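Local atomic coordinates of beta-1,4-mannanase (Cryptopygus antarcticus, PDB entry 4OOU), a protein that hydrolyses the internal beta-1,4 linkages of mannan backbones, releasing mainly short manno-oligosaccharides, as a secreted monomeric enzyme with a TIM-barrel fold. Residues K36-G41 against N336-W341; V238-W243 against G272-Y277. All coordinates share one frame; numbering follows the deposited sequence.

Contact 1 (K36-G41 against N336-W341); sequences KVFLSG and NGALTW
The parallel pairing that closes the beta-barrel brings its first and last strands together here, Leu39 lying beside Gly337, Ser40 beside Ala338 and Gly41 beside Leu339. The short axes of 39-41 and 337-340 approach to 4.7 Å and run 17° apart, as expected for neighbouring parallel strands. A ladder of backbone bonds defines the register: Leu39 N gives to Asn336 O at 2.9 Å, Ala338 N to Leu39 O at 2.8 Å, and Thr340 N to Gly41 O at 3.1 Å. The rung from Gly41 N to Ala338 O, at 3.4 Å, is weak.

Phe38 carries the main side-chain contact. With CG anti to the backbone N (chi1 179°), its ring swings over the neighbouring strand and lays one face on the backbone of Gly337, whose CA stands 3.6 Å from the ring centroid and 18° off the ring normal, a CH-pi contact. At the far end of the ring, Phe38 CZ meets Ala338 CB at 4.1 Å, while Tyr331 of helix 323-332 stacks edge-to-face with the same ring. An alanine at Phe38 would probably open a gap above Gly337 and leave Tyr331 without this ring to pack against. On the other face of the sheet, the face of Leu39, Leu339 bends its CD1 back to within 3.6 Å of Leu39 O, and Leu339 also packs on Thr79 and Arg81 of the next strand, 79-86. With helix 323-332 packed outside, the hydroxyl of its Tyr327 hydrogen-bonded to Gly41 O, and the substrate-binding Trp341 directly following the last strand, this is the closing seam of the TIM barrel of family 5 glycoside hydrolases.

Contact 2 (V238-W243 against G272-Y277); sequences VTVGSW and GIINFY
The short strand 238-241 meets an irregular segment whose course from Ile273 to Tyr277 is inclined 57° to the line from Val238 to Val240, so the two touch at one end without forming a ladder; the nearest CA pair is Val238 and Ile274, at 4.8 Å. Asn275 grips Val238 twice. Its backbone N gives to Val238 O at 2.7 Å, and its side-chain OD1 accepts Val238 N at 2.8 Å, the N-H arriving in the amide plane on a lone pair. CG of Asn275 sits anti to its carbonyl carbon (chi1 -58°), which brings OD1 back to the strand.

Further along, Thr239 OG1 donates to Phe276 O at 2.8 Å, approaching from above the carbonyl plane. Thr239 CB lies over one face of the Phe276 ring, 3.6 Å from its centroid, a CH-pi contact. On the other side of the strand, the CG2 methyls of Val240 and Ile274 touch at 3.7 Å. The Phe276 ring also packs on Ala175 and Leu309 of strands 173-177 and 308-313 and meets Phe30 edge-to-face, placing it inside the barrel. Two side-chain bonds and one backbone bond thus join strand 238-241 to the approach to strand 277-281, its successor in the TIM barrel.

Both contacts are buried and reach the same barrel sheet, with centres 15 Å apart and nearest atoms about 6 Å apart. They differ in how neighbouring barrel strands are joined. Contact 1 is true parallel pairing, held by a backbone ladder with an aromatic ring laid across a glycine; contact 2 has an irregular partner, and side-chain oxygens of an asparagine and a threonine share the bonding with one backbone-to-backbone bond. Phe30, on strand 29-32, connects the two, since Leu39 packs on it and the ring of Phe276 meets it. Each segment set also runs into a substrate-binding tryptophan, Trp341 in contact 1 and Trp243 in contact 2.

Contact 1 (K36-G41 against N336-W341)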
loop_
_atom_site.group_PDB
_atom_site.type_symbol
_atom_site.label_atom_id
_atom_site.label_comp_id
_atom_site.label_asym_id
_atom_site.label_seq_id
_atom_site.Cartn_x
_atom_site.Cartn_y
_atom_site.Cartn_z
ATOM N N LYS A 36 -3.841 9.892 -17.603
ATOM C CA LYS A 36 -4.475 9.136 -16.539
ATOM C C LYS A 36 -3.955 7.718 -16.615
ATOM O O LYS A 36 -3.826 7.174 -17.712
ATOM C CB LYS A 36 -6.012 9.162 -16.699
ATOM N N VAL A 37 -3.596 7.119 -15.479
ATOM C CA VAL A 37 -3.270 5.683 -15.476
ATOM C C VAL A 37 -3.964 4.953 -14.360
ATOM O O VAL A 37 -4.202 5.505 -13.295
ATOM C CB VAL A 37 -1.742 5.325 -15.505
ATOM C CG1 VAL A 37 -0.829 6.528 -15.305
ATOM C CG2 VAL A 37 -1.403 4.190 -14.545
ATOM N N PHE A 38 -4.298 3.706 -14.665
ATOM C CA PHE A 38 -4.953 2.774 -13.759
ATOM C C PHE A 38 -3.908 1.755 -13.328
ATOM O O PHE A 38 -3.131 1.290 -14.183
ATOM C CB PHE A 38 -6.086 2.103 -14.532
ATOM C CG PHE A 38 -6.848 1.088 -13.758
ATOM C CD1 PHE A 38 -7.938 1.457 -13.009
ATOM C CD2 PHE A 38 -6.510 -0.241 -13.824
ATOM C CE1 PHE A 38 -8.662 0.517 -12.299
ATOM C CE2 PHE A 38 -7.236 -1.187 -13.134
ATOM C CZ PHE A 38 -8.320 -0.810 -12.365
ATOM N N LEU A 39 -3.858 1.415 -12.029
ATOM C CA LEU A 39 -2.845 0.468 -11.557
ATOM C C LEU A 39 -3.373 -0.986 -11.551
ATOM O O LEU A 39 -4.139 -1.420 -10.668
ATOM C CB LEU A 39 -2.257 0.887 -10.214
ATOM C CG LEU A 39 -1.487 2.221 -10.245
ATOM C CD1 LEU A 39 -0.878 2.607 -8.898
ATOM C CD2 LEU A 39 -0.404 2.206 -11.326
ATOM N N SER A 40 -2.967 -1.737 -12.571
ATOM C CA SER A 40 -3.454 -3.096 -12.723
ATOM C C SER A 40 -2.346 -4.087 -12.416
ATOM O O SER A 40 -1.251 -3.991 -12.973
ATOM C CB SER A 40 -3.967 -3.310 -14.127
ATOM O OG SER A 40 -4.634 -4.547 -14.168
ATOM N N GLY A 41 -2.632 -5.056 -11.555
ATOM C CA GLY A 41 -1.596 -5.911 -11.060
ATOM C C GLY A 41 -1.912 -6.654 -9.795
ATOM O O GLY A 41 -3.071 -6.932 -9.497
ATOM N N ASN A 336 -9.071 3.773 -9.406
ATOM C CA ASN A 336 -7.788 4.102 -9.992
ATOM C C ASN A 336 -6.786 2.990 -9.996
ATOM O O ASN A 336 -5.707 3.151 -10.551
ATOM C CB ASN A 336 -7.241 5.310 -9.299
ATOM C CG ASN A 336 -8.158 6.465 -9.464
ATOM O OD1 ASN A 336 -8.147 7.128 -10.490
ATOM N ND2 ASN A 336 -9.005 6.672 -8.487
ATOM N N GLY A 337 -7.128 1.865 -9.382
ATOM C CA GLY A 337 -6.424 0.627 -9.677
ATOM C C GLY A 337 -7.070 -0.581 -9.008
ATOM O O GLY A 337 -8.027 -0.422 -8.240
ATOM N N ALA A 338 -6.531 -1.778 -9.279
ATOM C CA ALA A 338 -6.997 -3.019 -8.625
ATOM C C ALA A 338 -5.915 -4.084 -8.589
ATOM O O ALA A 338 -5.317 -4.418 -9.632
ATOM C CB ALA A 338 -8.221 -3.572 -9.326
ATOM N N LEU A 339 -5.701 -4.641 -7.391
ATOM C CA LEU A 339 -4.534 -5.489 -7.095
ATOM C C LEU A 339 -4.968 -6.738 -6.380
ATOM O O LEU A 339 -5.582 -6.655 -5.318
ATOM C CB LEU A 339 -3.555 -4.725 -6.181
ATOM C CG LEU A 339 -2.346 -3.963 -6.729
ATOM C CD1 LEU A 339 -2.633 -3.279 -8.036
ATOM C CD2 LEU A 339 -1.893 -2.945 -5.714
ATOM N N THR A 340 -4.630 -7.889 -6.938
ATOM C CA THR A 340 -5.081 -9.167 -6.394
ATOM C C THR A 340 -4.217 -9.554 -5.224
ATOM O O THR A 340 -3.126 -9.012 -5.050
ATOM C CB THR A 340 -5.046 -10.304 -7.456
ATOM O OG1 THR A 340 -3.763 -10.326 -8.124
ATOM C CG2 THR A 340 -6.147 -10.098 -8.496
ATOM N N TRP A 341 -4.725 -10.477 -4.425
ATOM C CA TRP A 341 -3.981 -11.042 -3.329
ATOM C C TRP A 341 -3.946 -12.585 -3.492
ATOM O O TRP A 341 -5.000 -13.169 -3.627
ATOM C CB TRP A 341 -4.646 -10.675 -1.989
ATOM C CG TRP A 341 -3.848 -11.193 -0.837
ATOM C CD1 TRP A 341 -3.931 -12.427 -0.291
ATOM C CD2 TRP A 341 -2.787 -10.516 -0.141
ATOM N NE1 TRP A 341 -2.989 -12.576 0.698
ATOM C CE2 TRP A 341 -2.282 -11.411 0.815
ATOM C CE3 TRP A 341 -2.234 -9.237 -0.224
ATOM C CZ2 TRP A 341 -1.255 -11.067 1.690
ATOM C CZ3 TRP A 341 -1.207 -8.900 0.631
ATOM C CH2 TRP A 341 -0.729 -9.810 1.583
#

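Contact 2 (V238-W243 against G272-Y277)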
loop_
_atom_site.group_PDB
_atom_site.type_symbol
_atom_site.label_atom_id
_atom_site.label_comp_id
_atom_site.label_asym_id
_atom_site.label_seq_id
_atom_site.Cartn_x
_atom_site.Cartn_y
_atom_site.Cartn_z
ATOM N N VAL A 238 2.351 8.699 -1.098
ATOM C CA VAL A 238 2.204 7.910 0.105
ATOM C C VAL A 238 0.786 7.453 0.213
ATOM O O VAL A 238 -0.130 8.208 -0.170
ATOM C CB VAL A 238 2.604 8.670 1.342
ATOM C CG1 VAL A 238 2.534 7.747 2.543
ATOM C CG2 VAL A 238 4.036 9.193 1.184
ATOM N N THR A 239 0.617 6.215 0.710
ATOM C CA THR A 239 -0.689 5.656 0.976
ATOM C C THR A 239 -0.684 4.880 2.283
ATOM O O THR A 239 0.324 4.745 2.973
ATOM C CB THR A 239 -1.141 4.728 -0.185
ATOM O OG1 THR A 239 -2.547 4.430 -0.118
ATOM C CG2 THR A 239 -0.399 3.438 -0.155
ATOM N N VAL A 240 -1.877 4.417 2.604
ATOM C CA VAL A 240 -2.162 3.547 3.687
ATOM C C VAL A 240 -3.301 2.655 3.143
ATOM O O VAL A 240 -4.228 3.163 2.500
ATOM C CB VAL A 240 -2.651 4.345 4.901
ATOM C CG1 VAL A 240 -3.220 3.426 5.974
ATOM C CG2 VAL A 240 -1.517 5.183 5.460
ATOM N N GLY A 241 -3.211 1.348 3.370
ATOM C CA GLY A 241 -4.186 0.399 2.824
ATOM C C GLY A 241 -5.085 -0.137 3.932
ATOM O O GLY A 241 -4.677 -1.008 4.706
ATOM N N SER A 242 -6.285 0.413 4.040
ATOM C CA SER A 242 -7.210 -0.071 5.057
ATOM C C SER A 242 -7.762 -1.436 4.738
ATOM O O SER A 242 -7.849 -1.838 3.563
ATOM C CB SER A 242 -8.355 0.896 5.284
ATOM O OG SER A 242 -7.887 1.963 6.097
ATOM N N TRP A 243 -8.152 -2.138 5.793
ATOM C CA TRP A 243 -8.680 -3.498 5.634
ATOM C C TRP A 243 -10.020 -3.556 4.929
ATOM O O TRP A 243 -10.349 -4.582 4.385
ATOM C CB TRP A 243 -8.699 -4.234 6.978
ATOM C CG TRP A 243 -9.971 -4.659 7.585
ATOM C CD1 TRP A 243 -10.448 -5.955 7.677
ATOM C CD2 TRP A 243 -10.866 -3.851 8.352
ATOM N NE1 TRP A 243 -11.612 -5.978 8.427
ATOM C CE2 TRP A 243 -11.885 -4.708 8.856
ATOM C CE3 TRP A 243 -10.915 -2.492 8.661
ATOM C CZ2 TRP A 243 -12.935 -4.241 9.628
ATOM C CZ3 TRP A 243 -11.978 -2.025 9.428
ATOM C CH2 TRP A 243 -12.978 -2.907 9.900
ATOM N N GLY A 272 2.288 15.656 6.130
ATOM C CA GLY A 272 2.340 14.249 6.470
ATOM C C GLY A 272 1.032 13.660 6.050
ATOM O O GLY A 272 0.228 13.225 6.911
ATOM N N ILE A 273 0.810 13.682 4.732
ATOM C CA ILE A 273 -0.473 13.261 4.166
ATOM C C ILE A 273 -0.356 11.993 3.332
ATOM O O ILE A 273 0.742 11.543 3.030
ATOM C CB ILE A 273 -1.175 14.367 3.364
ATOM C CG1 ILE A 273 -0.344 14.855 2.159
ATOM C CG2 ILE A 273 -1.538 15.508 4.293
ATOM C CD1 ILE A 273 -1.121 15.698 1.142
ATOM N N ILE A 274 -1.487 11.367 3.048
ATOM C CA ILE A 274 -1.486 10.356 2.014
ATOM C C ILE A 274 -1.908 11.038 0.740
ATOM O O ILE A 274 -2.650 11.989 0.769
ATOM C CB ILE A 274 -2.334 9.114 2.315
ATOM C CG1 ILE A 274 -3.771 9.435 2.661
ATOM C CG2 ILE A 274 -1.726 8.340 3.451
ATOM C CD1 ILE A 274 -4.561 8.173 2.998
ATOM N N ASN A 275 -1.388 10.560 -0.374
ATOM C CA ASN A 275 -1.669 11.136 -1.669
ATOM C C ASN A 275 -2.759 10.400 -2.413
ATOM O O ASN A 275 -3.332 10.969 -3.347
ATOM C CB ASN A 275 -0.385 11.151 -2.456
ATOM C CG ASN A 275 0.673 11.920 -1.729
ATOM O OD1 ASN A 275 1.676 11.373 -1.251
ATOM N ND2 ASN A 275 0.413 13.212 -1.565
ATOM N N PHE A 276 -3.025 9.156 -1.992
ATOM C CA PHE A 276 -4.081 8.316 -2.520
ATOM C C PHE A 276 -4.627 7.357 -1.457
ATOM O O PHE A 276 -3.885 6.801 -0.647
ATOM C CB PHE A 276 -3.667 7.595 -3.823
ATOM C CG PHE A 276 -2.668 6.452 -3.682
ATOM C CD1 PHE A 276 -3.072 5.178 -3.313
ATOM C CD2 PHE A 276 -1.345 6.624 -4.043
ATOM C CE1 PHE A 276 -2.163 4.125 -3.227
ATOM C CE2 PHE A 276 -0.435 5.576 -3.965
ATOM C CZ PHE A 276 -0.852 4.324 -3.555
ATOM N N TYR A 277 -5.949 7.210 -1.441
ATOM C CA TYR A 277 -6.625 6.282 -0.557
ATOM C C TYR A 277 -6.515 4.868 -1.114
ATOM O O TYR A 277 -6.119 4.640 -2.271
ATOM C CB TYR A 277 -8.083 6.669 -0.453
ATOM C CG TYR A 277 -8.328 8.067 0.104
ATOM C CD1 TYR A 277 -8.167 8.354 1.459
ATOM C CD2 TYR A 277 -8.793 9.082 -0.714
ATOM C CE1 TYR A 277 -8.413 9.629 1.958
ATOM C CE2 TYR A 277 -9.058 10.348 -0.214
ATOM C CZ TYR A 277 -8.856 10.620 1.111
ATOM O OH TYR A 277 -9.130 11.898 1.555
#